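Local structure of FYVE, RhoGEF and PH domain-containing protein 5 (Homo sapiens, 3MPX) at residues A[84-89]-A[118-123]. The protein activates the small GTPase CDC42 as a guanine-nucleotide exchange factor, promoting replacement of its bound GDP by GTP. Numbering follows the deposited sequence.
Sequences DLHQGI and DHHATH
His-86 and His-120 reach for each other from opposite directions, one from each of two helices, a worked example of how two buried imidazoles can share a single hydrogen bond. NE2 of His-86 lies 2.8 Å from NE2 of His-120, and the bond is fairly straight at 164°; either ring could be the donor, so one must offer an N-H and the other a bare nitrogen. The rings meet edge to edge, neither covering the other's face, with their planes almost perpendicular at 83°. The CG of His-86 stands anti to its carbonyl carbon (chi1 -67°), which carries the imidazole out from a CB that does not itself head for the partner helix. Its other ring nitrogen, ND1, is hydrogen-bonded to Glu-34 OE2, a bond that helps fix the rotation of the ring so that NE2 faces His-120. The pair joins helix 66-98 to helix 117-138 within the elongated all-helical bundle of the DH domain, the catalytic exchange module of Dbl-family RhoGEFs. Tyr-37 of helix 21-59 packs edge-to-face with His-86, and Leu-173 of helix 162-184 touches His-120, so other bundle helices help enclose the polar link. Leu-85 supplies the apolar part of the contact: its CD2 methyl comes to the rim of the His-120 ring, 3.7 Å from CD2 of that histidine. The same leucine leans back over its neighbour, with CG 3.8 Å above the plane of the His-86 ring and displaced toward the rim.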
loop_
_atom_site.group_PDB
_atom_site.type_symbol
_atom_site.label_atom_id
_atom_site.label_comp_id
_atom_site.label_asym_id
_atom_site.label_seq_id
_atom_site.Cartn_x
_atom_site.Cartn_y
_atom_site.Cartn_z
ATOM N N ASP A 84 -19.708 1.734 -4.648
ATOM C CA ASP A 84 -20.689 2.797 -4.556
ATOM C C ASP A 84 -20.167 3.943 -3.727
ATOM O O ASP A 84 -20.380 5.108 -4.104
ATOM C CB ASP A 84 -22.019 2.262 -3.991
ATOM C CG ASP A 84 -22.781 1.290 -4.897
ATOM O OD1 ASP A 84 -22.527 1.291 -6.135
ATOM O OD2 ASP A 84 -23.653 0.545 -4.377
ATOM N N LEU A 85 -19.438 3.622 -2.628
ATOM C CA LEU A 85 -18.852 4.614 -1.727
ATOM C C LEU A 85 -17.877 5.499 -2.479
ATOM O O LEU A 85 -17.981 6.725 -2.393
ATOM C CB LEU A 85 -18.187 3.948 -0.496
ATOM C CG LEU A 85 -17.041 4.693 0.218
ATOM C CD1 LEU A 85 -17.536 5.873 1.036
ATOM C CD2 LEU A 85 -16.225 3.751 1.074
ATOM N N HIS A 86 -16.975 4.873 -3.255
ATOM C CA HIS A 86 -15.936 5.548 -4.008
ATOM C C HIS A 86 -16.479 6.209 -5.273
ATOM O O HIS A 86 -16.001 7.297 -5.632
ATOM C CB HIS A 86 -14.764 4.604 -4.257
ATOM C CG HIS A 86 -14.072 4.261 -2.971
ATOM N ND1 HIS A 86 -13.122 5.098 -2.417
ATOM C CD2 HIS A 86 -14.305 3.247 -2.112
ATOM C CE1 HIS A 86 -12.761 4.528 -1.280
ATOM N NE2 HIS A 86 -13.458 3.424 -1.048
ATOM N N GLN A 87 -17.538 5.630 -5.889
ATOM C CA GLN A 87 -18.207 6.279 -7.024
ATOM C C GLN A 87 -18.697 7.685 -6.566
ATOM O O GLN A 87 -18.457 8.663 -7.270
ATOM C CB GLN A 87 -19.386 5.441 -7.543
ATOM C CG GLN A 87 -19.008 4.539 -8.704
ATOM C CD GLN A 87 -20.162 3.687 -9.187
ATOM O OE1 GLN A 87 -20.845 2.993 -8.414
ATOM N NE2 GLN A 87 -20.365 3.672 -10.496
ATOM N N GLY A 88 -19.263 7.760 -5.357
ATOM C CA GLY A 88 -19.723 8.999 -4.744
ATOM C C GLY A 88 -18.622 9.989 -4.421
ATOM O O GLY A 88 -18.789 11.180 -4.704
ATOM N N ILE A 89 -17.495 9.502 -3.793
ATOM C CA ILE A 89 -16.294 10.275 -3.439
ATOM C C ILE A 89 -15.763 10.953 -4.731
ATOM O O ILE A 89 -15.575 12.165 -4.742
ATOM C CB ILE A 89 -15.222 9.385 -2.721
ATOM C CG1 ILE A 89 -15.587 9.167 -1.245
ATOM C CG2 ILE A 89 -13.791 9.966 -2.844
ATOM C CD1 ILE A 89 -14.737 8.183 -0.489
ATOM N N ASP A 118 -17.091 2.198 6.834
ATOM C CA ASP A 118 -17.373 1.094 7.751
ATOM C C ASP A 118 -17.408 -0.209 6.985
ATOM O O ASP A 118 -17.045 -1.243 7.540
ATOM C CB ASP A 118 -18.658 1.333 8.545
ATOM C CG ASP A 118 -18.479 2.282 9.717
ATOM O OD1 ASP A 118 -17.419 2.203 10.396
ATOM O OD2 ASP A 118 -19.410 3.078 9.984
ATOM N N HIS A 119 -17.779 -0.148 5.685
ATOM C CA HIS A 119 -17.755 -1.279 4.756
ATOM C C HIS A 119 -16.305 -1.753 4.571
ATOM O O HIS A 119 -16.059 -2.960 4.560
ATOM C CB HIS A 119 -18.408 -0.900 3.420
ATOM C CG HIS A 119 -19.899 -0.755 3.514
ATOM N ND1 HIS A 119 -20.718 -1.849 3.766
ATOM C CD2 HIS A 119 -20.670 0.348 3.401
ATOM C CE1 HIS A 119 -21.947 -1.377 3.787
ATOM N NE2 HIS A 119 -21.973 -0.065 3.562
ATOM N N HIS A 120 -15.347 -0.789 4.491
ATOM C CA HIS A 120 -13.904 -1.041 4.478
ATOM C C HIS A 120 -13.485 -1.829 5.738
ATOM O O HIS A 120 -12.839 -2.863 5.611
ATOM C CB HIS A 120 -13.093 0.272 4.365
ATOM C CG HIS A 120 -12.845 0.672 2.943
ATOM N ND1 HIS A 120 -12.016 -0.080 2.104
ATOM C CD2 HIS A 120 -13.368 1.691 2.231
ATOM C CE1 HIS A 120 -12.039 0.531 0.935
ATOM N NE2 HIS A 120 -12.829 1.603 0.963
ATOM N N ALA A 121 -13.909 -1.378 6.927
ATOM C CA ALA A 121 -13.620 -2.014 8.213
ATOM C C ALA A 121 -14.166 -3.439 8.257
ATOM O O ALA A 121 -13.469 -4.357 8.690
ATOM C CB ALA A 121 -14.243 -1.197 9.324
ATOM N N THR A 122 -15.406 -3.617 7.766
ATOM C CA THR A 122 -16.117 -4.888 7.686
ATOM C C THR A 122 -15.419 -5.821 6.688
ATOM O O THR A 122 -15.313 -7.015 6.958
ATOM C CB THR A 122 -17.581 -4.589 7.342
ATOM O OG1 THR A 122 -18.174 -3.983 8.483
ATOM C CG2 THR A 122 -18.367 -5.812 6.987
ATOM N N HIS A 123 -14.935 -5.269 5.549
ATOM C CA HIS A 123 -14.237 -6.028 4.512
ATOM C C HIS A 123 -12.926 -6.558 5.047
ATOM O O HIS A 123 -12.658 -7.744 4.914
ATOM C CB HIS A 123 -14.010 -5.178 3.259
ATOM C CG HIS A 123 -13.307 -5.905 2.144
ATOM N ND1 HIS A 123 -12.216 -5.344 1.485
ATOM C CD2 HIS A 123 -13.573 -7.112 1.594
ATOM C CE1 HIS A 123 -11.864 -6.220 0.564
ATOM N NE2 HIS A 123 -12.646 -7.303 0.596
#